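Local coordinates for 4-aminobutyrate transaminase (Acinetobacter baumannii, PDB 6WOP), which probably catalyses the transfer of the amino group of 4-aminobutyrate to 2-oxoglutarate, using pyridoxal 5'-phosphate as cofactor, at residues 167-171 with 187-191; 271-277 with 304-309; 369-373 with 413-418. Numbering follows the deposited sequence.

Interaction 1 (167-171 with 187-191); sequences VFHAR and SVEDI
Strand 167-170 is extended (phi/psi -137/153 at Phe168, -97/177 at Ala170), and the helical segment 187-191 packs on it, running roughly antiparallel: the two short axes make an angle of 152° and approach to 8.0 Å. The register pairs Phe168 CA with Ile191 CA at 7.3 Å and Ala170 CA with Ser187 CA at 5.4 Å, so the gap narrows toward the C-terminal end of the strand. There the small methyl of Ala170 is the bump: its CB sits 3.2 Å from Ser187 OG, 3.6 Å from Val188 CG2 and 3.8 Å from Ile191 CD1, a hollow formed by one turn of helix. Ile191 (chi1 m, chi2 t) is the reciprocal projection, its CD1 3.7 Å from both His169 C and Ala170 N, its CG2 4.0 Å from Phe168 CB; the Phe168 ring (chi1 m) then leads away from the helix. Ser187, in the p rotamer, locks the narrow end: Arg171 N donates to Ser187 OG at 3.0 Å with an N-H...O angle of 167°, while Ser187 OG is also hydrogen-bonded to Ala184 O. Arg171 NH2 folds back to His169 O at 2.9 Å and forms a salt bridge with Glu194 of the second subunit. His169 CB points away from the helix, and ND1 is hydrogen-bonded to Asp195 OD1 of the second subunit. This is the first half of a β-α-β crossover: from strand 167-170 the helix passes over strand 131-135, with Val188 on Phe135 and Ile191 on Ile133, before parallel strand 201-206 follows.

Interaction 2 (271-277 with 304-309); sequences LGGGFPI and IAVAAA
A glycine-rich loop joining antiparallel strands 264-267 and 278-283 of the central sheet lies on an alanine-lined face of helix 303-318, at the interface with the third subunit; CA to CA distances are 4.6 Å for Gly272-Ala309 and 5.2 Å for Phe275-Ala305. Leu271 (phi/psi -43/-44) and Gly272 are the last residues of a 3-10 segment; Leu271 O lies 3.1 Å from Ala309 CB and 3.2 Å from Ala309 CA, a CA-H...O contact, and Leu271 CD1 is 4.0 Å from Ala309 CB. Gly272 O meets Ala308 CB at 3.4 Å; a CB on Gly272 would clash with Phe275 O. Gly273 (55/32) and Gly274 (109/11) turn the chain through positive phi, and Gly274 O is hydrogen-bonded to Thr75 OG1 of the third subunit. Extended Phe275 (chi1 m) follows, its CD2 3.7 Å from Ile304 CG2, its CD1 3.6 Å from Ala308 CB. Pro276 O approaches Ala305 CB to 3.2 Å. Ile277 (t,t) puts CB 3.5 Å from Ala305 CB and CD1 3.5 Å from Val306 CG2, its O hydrogen-bonded to Tyr299 OH of the third subunit. With no hydrogen bond between the segments and Leu271 O lacking any conventional partner, cohesion comes from apolar fit, and the short alanine side chains let backbone carbonyls come close.

Interaction 3 (369-373 with 413-418); sequences VVQNY and QGFATL
In the small domain of this fold-type I (class-III) aminotransferase, built from both ends of the chain, helices 364-376 and 401-416 pack against each other, closest at Val370 CA to Gly414 CA, 4.8 Å. Gln413 begins the contact: its OE1 accepts a weak hydrogen bond from Tyr373 OH at 3.3 Å, and its C lies over one face of the Tyr373 ring. Gly414 permits the close approach, its CA 3.3 Å from Tyr373 CD1 (chi1 t), where a CB would be tight against the same atom. The CA-to-CB bond of Phe415 points away, yet with chi1 -85° the ring swings back toward Val370, besides touching Val359 and Leu361 of strand 356-361. Thr417 (chi1 p) turns OG1 onto Gly414 O at 2.7 Å, leaving CG2 3.8 Å from Tyr373 CD2. Leu418 closes the row, CD2 3.7 Å from Val369 CG1. A CH-π contact completes the packing: Val370 CG2 stands 3.9 Å from the Phe415 ring centroid, 6° off the ring normal.

In the fold
The three contacts are separate: the centre of interaction 2 lies about 35 Å from that of interaction 1 and equally far from that of interaction 3, while the centres of interactions 1 and 3 are about 38 Å apart. Interactions 1 and 2 both attach to the sheet running from strand 104-109 to strand 167-170 but lie on opposite sides of the chain's centre, the first at an outermost strand facing the second subunit, the second in a connecting loop facing the third. Interaction 3 belongs to the other domain, and its two segments touch no other protein chain of the assembly. Interaction 2 is probably nearest the active site: in class-III aminotransferases the cofactor-binding lysine lies in the loop following the strand equivalent to 264-267.

Interaction 1 (167-171 with 187-191)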
loop_
_atom_site.group_PDB
_atom_site.type_symbol
_atom_site.label_atom_id
_atom_site.label_comp_id
_atom_site.label_asym_id
_atom_site.label_seq_id
_atom_site.Cartn_x
_atom_site.Cartn_y
_atom_site.Cartn_z
ATOM N N VAL A 167 -1.080 -4.455 7.661
ATOM C CA VAL A 167 -1.775 -4.479 8.954
ATOM C C VAL A 167 -2.859 -5.538 8.904
ATOM O O VAL A 167 -3.705 -5.505 7.996
ATOM C CB VAL A 167 -2.395 -3.107 9.252
ATOM C CG1 VAL A 167 -3.170 -3.105 10.644
ATOM C CG2 VAL A 167 -1.265 -2.065 9.223
ATOM N N PHE A 168 -2.889 -6.446 9.901
ATOM C CA PHE A 168 -3.883 -7.513 9.868
ATOM C C PHE A 168 -4.489 -7.695 11.246
ATOM O O PHE A 168 -3.815 -7.476 12.245
ATOM C CB PHE A 168 -3.200 -8.852 9.355
ATOM C CG PHE A 168 -2.677 -8.689 7.940
ATOM C CD1 PHE A 168 -3.576 -8.665 6.856
ATOM C CD2 PHE A 168 -1.325 -8.487 7.710
ATOM C CE1 PHE A 168 -3.078 -8.441 5.522
ATOM C CE2 PHE A 168 -0.843 -8.269 6.427
ATOM C CZ PHE A 168 -1.722 -8.249 5.342
ATOM N N HIS A 169 -5.732 -8.192 11.305
ATOM C CA HIS A 169 -6.420 -8.374 12.588
ATOM C C HIS A 169 -6.626 -9.833 12.954
ATOM O O HIS A 169 -7.253 -10.604 12.193
ATOM C CB HIS A 169 -7.767 -7.673 12.540
ATOM C CG HIS A 169 -7.635 -6.187 12.411
ATOM N ND1 HIS A 169 -7.575 -5.557 11.186
ATOM C CD2 HIS A 169 -7.503 -5.212 13.349
ATOM C CE1 HIS A 169 -7.430 -4.247 11.365
ATOM N NE2 HIS A 169 -7.375 -4.012 12.670
ATOM N N ALA A 170 -6.187 -10.193 14.160
ATOM C CA ALA A 170 -6.503 -11.500 14.749
ATOM C C ALA A 170 -7.701 -11.387 15.706
ATOM O O ALA A 170 -8.198 -10.278 15.971
ATOM C CB ALA A 170 -5.264 -12.044 15.475
ATOM N N ARG A 171 -8.116 -12.526 16.256
ATOM C CA ARG A 171 -9.185 -12.553 17.220
ATOM C C ARG A 171 -8.656 -12.386 18.630
ATOM O O ARG A 171 -7.837 -13.140 19.057
ATOM C CB ARG A 171 -9.928 -13.899 17.235
ATOM C CG ARG A 171 -10.165 -14.543 15.916
ATOM C CD ARG A 171 -11.185 -13.834 15.102
ATOM N NE ARG A 171 -10.857 -12.508 14.590
ATOM C CZ ARG A 171 -10.117 -12.223 13.527
ATOM N NH1 ARG A 171 -9.509 -13.167 12.825
ATOM N NH2 ARG A 171 -9.939 -10.984 13.211
ATOM N N SER A 187 -5.647 -17.871 15.414
ATOM C CA SER A 187 -5.900 -16.819 14.410
ATOM C C SER A 187 -4.646 -16.006 14.104
ATOM O O SER A 187 -4.439 -15.599 12.959
ATOM C CB SER A 187 -7.032 -15.907 14.873
ATOM O OG SER A 187 -6.539 -14.989 15.841
ATOM N N VAL A 188 -3.759 -15.801 15.094
ATOM C CA VAL A 188 -2.446 -15.194 14.806
ATOM C C VAL A 188 -1.625 -16.086 13.858
ATOM O O VAL A 188 -1.036 -15.646 12.849
ATOM C CB VAL A 188 -1.716 -14.936 16.134
ATOM C CG1 VAL A 188 -0.341 -14.347 15.859
ATOM C CG2 VAL A 188 -2.594 -13.942 16.994
ATOM N N GLU A 189 -1.594 -17.370 14.147
ATOM C CA GLU A 189 -0.825 -18.251 13.289
ATOM C C GLU A 189 -1.417 -18.305 11.873
ATOM O O GLU A 189 -0.680 -18.512 10.897
ATOM C CB GLU A 189 -0.751 -19.647 13.939
ATOM C CG GLU A 189 -0.029 -19.582 15.311
ATOM C CD GLU A 189 -0.107 -20.858 16.110
ATOM O OE1 GLU A 189 -1.126 -21.616 15.980
ATOM O OE2 GLU A 189 0.870 -21.104 16.875
ATOM N N ASP A 190 -2.741 -18.203 11.736
ATOM C CA ASP A 190 -3.312 -18.169 10.385
ATOM C C ASP A 190 -2.842 -16.918 9.640
ATOM O O ASP A 190 -2.690 -16.935 8.420
ATOM C CB ASP A 190 -4.852 -18.183 10.456
ATOM C CG ASP A 190 -5.431 -19.526 10.933
ATOM O OD1 ASP A 190 -4.686 -20.570 11.004
ATOM O OD2 ASP A 190 -6.662 -19.543 11.234
ATOM N N ILE A 191 -2.671 -15.796 10.348
ATOM C CA ILE A 191 -2.125 -14.605 9.689
ATOM C C ILE A 191 -0.732 -14.911 9.133
ATOM O O ILE A 191 -0.408 -14.558 7.988
ATOM C CB ILE A 191 -2.103 -13.421 10.689
ATOM C CG1 ILE A 191 -3.563 -12.926 10.913
ATOM C CG2 ILE A 191 -1.241 -12.226 10.140
ATOM C CD1 ILE A 191 -3.669 -11.888 12.047
#

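Interaction 2 (271-277 with 304-309)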
loop_
_atom_site.group_PDB
_atom_site.type_symbol
_atom_site.label_atom_id
_atom_site.label_comp_id
_atom_site.label_asym_id
_atom_site.label_seq_id
_atom_site.Cartn_x
_atom_site.Cartn_y
_atom_site.Cartn_z
ATOM N N LEU A 271 -2.189 9.765 32.021
ATOM C CA LEU A 271 -0.805 10.226 32.195
ATOM C C LEU A 271 -0.812 11.720 32.534
ATOM O O LEU A 271 -0.097 12.159 33.430
ATOM C CB LEU A 271 0.007 9.999 30.902
ATOM C CG LEU A 271 1.387 10.650 30.865
ATOM C CD1 LEU A 271 2.374 10.066 31.894
ATOM C CD2 LEU A 271 2.034 10.480 29.381
ATOM N N GLY A 272 -1.609 12.504 31.832
ATOM C CA GLY A 272 -1.541 13.960 31.901
ATOM C C GLY A 272 -2.615 14.566 32.797
ATOM O O GLY A 272 -2.659 15.807 32.957
ATOM N N GLY A 273 -3.489 13.727 33.349
ATOM C CA GLY A 273 -4.533 14.228 34.286
ATOM C C GLY A 273 -5.404 15.345 33.740
ATOM O O GLY A 273 -5.916 16.171 34.518
ATOM N N GLY A 274 -5.663 15.354 32.448
ATOM C CA GLY A 274 -6.447 16.413 31.860
ATOM C C GLY A 274 -5.667 17.394 30.979
ATOM O O GLY A 274 -6.240 18.450 30.611
ATOM N N PHE A 275 -4.398 17.089 30.636
ATOM C CA PHE A 275 -3.627 17.954 29.732
ATOM C C PHE A 275 -2.966 17.106 28.645
ATOM O O PHE A 275 -2.561 15.976 28.931
ATOM C CB PHE A 275 -2.529 18.692 30.503
ATOM C CG PHE A 275 -3.075 19.666 31.542
ATOM C CD1 PHE A 275 -3.404 19.243 32.806
ATOM C CD2 PHE A 275 -3.274 20.998 31.198
ATOM C CE1 PHE A 275 -3.982 20.123 33.759
ATOM C CE2 PHE A 275 -3.839 21.915 32.163
ATOM C CZ PHE A 275 -4.184 21.455 33.426
ATOM N N PRO A 276 -2.769 17.637 27.435
ATOM C CA PRO A 276 -2.345 16.752 26.312
ATOM C C PRO A 276 -0.890 16.334 26.443
ATOM O O PRO A 276 0.034 17.167 26.341
ATOM C CB PRO A 276 -2.578 17.605 25.060
ATOM C CG PRO A 276 -3.708 18.531 25.450
ATOM C CD PRO A 276 -3.391 18.875 26.927
ATOM N N ILE A 277 -0.694 15.018 26.603
ATOM C CA ILE A 277 0.627 14.404 26.545
ATOM C C ILE A 277 0.422 12.910 26.361
ATOM O O ILE A 277 -0.592 12.354 26.799
ATOM C CB ILE A 277 1.424 14.701 27.846
ATOM C CG1 ILE A 277 2.831 14.081 27.816
ATOM C CG2 ILE A 277 0.664 14.178 29.093
ATOM C CD1 ILE A 277 3.834 14.635 28.930
ATOM N N ILE A 304 3.710 22.118 30.211
ATOM C CA ILE A 304 2.470 22.159 31.010
ATOM C C ILE A 304 2.034 20.747 31.383
ATOM O O ILE A 304 1.778 20.434 32.550
ATOM C CB ILE A 304 1.373 22.877 30.190
ATOM C CG1 ILE A 304 1.788 24.314 29.891
ATOM C CG2 ILE A 304 -0.059 22.815 30.803
ATOM C CD1 ILE A 304 1.922 25.116 31.120
ATOM N N ALA A 305 1.925 19.871 30.376
ATOM C CA ALA A 305 1.450 18.511 30.597
ATOM C C ALA A 305 2.467 17.672 31.332
ATOM O O ALA A 305 2.084 16.738 32.047
ATOM C CB ALA A 305 1.095 17.833 29.259
ATOM N N VAL A 306 3.755 17.952 31.148
ATOM C CA VAL A 306 4.784 17.238 31.887
ATOM C C VAL A 306 4.669 17.588 33.381
ATOM O O VAL A 306 4.749 16.726 34.261
ATOM C CB VAL A 306 6.157 17.605 31.317
ATOM C CG1 VAL A 306 7.264 17.236 32.319
ATOM C CG2 VAL A 306 6.385 16.869 29.935
ATOM N N ALA A 307 4.403 18.849 33.679
ATOM C CA ALA A 307 4.239 19.205 35.093
ATOM C C ALA A 307 3.044 18.490 35.678
ATOM O O ALA A 307 3.070 18.047 36.846
ATOM C CB ALA A 307 4.080 20.733 35.252
ATOM N N ALA A 308 1.979 18.410 34.898
ATOM C CA ALA A 308 0.746 17.774 35.349
ATOM C C ALA A 308 0.990 16.296 35.584
ATOM O O ALA A 308 0.551 15.752 36.601
ATOM C CB ALA A 308 -0.388 17.960 34.320
ATOM N N ALA A 309 1.736 15.657 34.690
ATOM C CA ALA A 309 1.971 14.210 34.790
ATOM C C ALA A 309 2.827 13.894 36.008
ATOM O O ALA A 309 2.674 12.830 36.624
ATOM C CB ALA A 309 2.634 13.687 33.479
#

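Interaction 3 (369-373 with 413-418)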
loop_
_atom_site.group_PDB
_atom_site.type_symbol
_atom_site.label_atom_id
_atom_site.label_comp_id
_atom_site.label_asym_id
_atom_site.label_seq_id
_atom_site.Cartn_x
_atom_site.Cartn_y
_atom_site.Cartn_z
ATOM N N VAL A 369 -31.354 3.007 27.258
ATOM C CA VAL A 369 -32.395 3.350 28.233
ATOM C C VAL A 369 -31.751 3.710 29.575
ATOM O O VAL A 369 -32.086 4.717 30.190
ATOM C CB VAL A 369 -33.426 2.206 28.364
ATOM C CG1 VAL A 369 -34.251 2.365 29.638
ATOM C CG2 VAL A 369 -34.357 2.158 27.116
ATOM N N VAL A 370 -30.776 2.917 30.009
ATOM C CA VAL A 370 -30.092 3.158 31.276
ATOM C C VAL A 370 -29.262 4.441 31.191
ATOM O O VAL A 370 -29.293 5.291 32.095
ATOM C CB VAL A 370 -29.213 1.933 31.631
ATOM C CG1 VAL A 370 -28.236 2.250 32.818
ATOM C CG2 VAL A 370 -30.087 0.687 31.897
ATOM N N GLN A 371 -28.480 4.569 30.114
ATOM C CA GLN A 371 -27.663 5.749 29.910
ATOM C C GLN A 371 -28.515 7.005 29.938
ATOM O O GLN A 371 -28.105 8.015 30.533
ATOM C CB GLN A 371 -26.907 5.640 28.580
ATOM C CG GLN A 371 -26.032 6.855 28.289
ATOM C CD GLN A 371 -25.284 6.756 26.968
ATOM O OE1 GLN A 371 -25.878 6.527 25.889
ATOM N NE2 GLN A 371 -23.995 6.926 27.038
ATOM N N ASN A 372 -29.679 6.983 29.264
ATOM C CA ASN A 372 -30.429 8.231 29.232
ATOM C C ASN A 372 -31.172 8.474 30.545
ATOM O O ASN A 372 -31.263 9.624 31.006
ATOM C CB ASN A 372 -31.404 8.264 28.048
ATOM C CG ASN A 372 -30.681 8.042 26.717
ATOM O OD1 ASN A 372 -29.445 7.925 26.685
ATOM N ND2 ASN A 372 -31.439 7.990 25.618
ATOM N N TYR A 373 -31.646 7.429 31.235
ATOM C CA TYR A 373 -32.177 7.643 32.577
ATOM C C TYR A 373 -31.127 8.284 33.466
ATOM O O TYR A 373 -31.428 9.203 34.241
ATOM C CB TYR A 373 -32.607 6.340 33.204
ATOM C CG TYR A 373 -33.087 6.553 34.615
ATOM C CD1 TYR A 373 -32.203 6.533 35.687
ATOM C CD2 TYR A 373 -34.428 6.786 34.878
ATOM C CE1 TYR A 373 -32.634 6.738 36.964
ATOM C CE2 TYR A 373 -34.859 7.009 36.148
ATOM C CZ TYR A 373 -33.956 6.956 37.186
ATOM O OH TYR A 373 -34.372 7.156 38.467
ATOM N N GLN A 413 -31.453 2.476 39.685
ATOM C CA GLN A 413 -32.785 2.943 39.323
ATOM C C GLN A 413 -32.965 2.901 37.815
ATOM O O GLN A 413 -34.041 2.539 37.316
ATOM C CB GLN A 413 -33.025 4.359 39.854
ATOM C CG GLN A 413 -33.098 4.446 41.367
ATOM C CD GLN A 413 -32.712 5.844 41.898
ATOM O OE1 GLN A 413 -32.433 6.783 41.122
ATOM N NE2 GLN A 413 -32.647 5.969 43.220
ATOM N N GLY A 414 -31.911 3.242 37.065
ATOM C CA GLY A 414 -32.021 3.191 35.619
ATOM C C GLY A 414 -32.316 1.797 35.115
ATOM O O GLY A 414 -33.192 1.607 34.270
ATOM N N PHE A 415 -31.583 0.804 35.627
ATOM C CA PHE A 415 -31.868 -0.582 35.261
ATOM C C PHE A 415 -33.278 -0.967 35.663
ATOM O O PHE A 415 -33.935 -1.734 34.954
ATOM C CB PHE A 415 -30.865 -1.540 35.901
ATOM C CG PHE A 415 -29.608 -1.706 35.115
ATOM C CD1 PHE A 415 -28.532 -0.848 35.318
ATOM C CD2 PHE A 415 -29.491 -2.706 34.171
ATOM C CE1 PHE A 415 -27.356 -0.998 34.586
ATOM C CE2 PHE A 415 -28.307 -2.852 33.415
ATOM C CZ PHE A 415 -27.247 -2.028 33.645
ATOM N N ALA A 416 -33.771 -0.437 36.791
ATOM C CA ALA A 416 -35.095 -0.826 37.220
ATOM C C ALA A 416 -36.171 -0.344 36.250
ATOM O O ALA A 416 -37.236 -0.959 36.167
ATOM C CB ALA A 416 -35.359 -0.334 38.646
ATOM N N THR A 417 -35.926 0.741 35.506
ATOM C CA THR A 417 -36.937 1.177 34.542
ATOM C C THR A 417 -37.048 0.234 33.353
ATOM O O THR A 417 -37.964 0.401 32.547
ATOM C CB THR A 417 -36.645 2.601 34.036
ATOM O OG1 THR A 417 -35.460 2.596 33.218
ATOM C CG2 THR A 417 -36.451 3.563 35.181
ATOM N N LEU A 418 -36.099 -0.700 33.195
ATOM C CA LEU A 418 -36.161 -1.834 32.274
ATOM C C LEU A 418 -37.212 -2.819 32.730
ATOM O O LEU A 418 -37.955 -3.358 31.911
ATOM C CB LEU A 418 -34.815 -2.558 32.218
ATOM C CG LEU A 418 -33.592 -1.900 31.591
ATOM C CD1 LEU A 418 -32.532 -2.978 31.399
ATOM C CD2 LEU A 418 -33.965 -1.251 30.276
#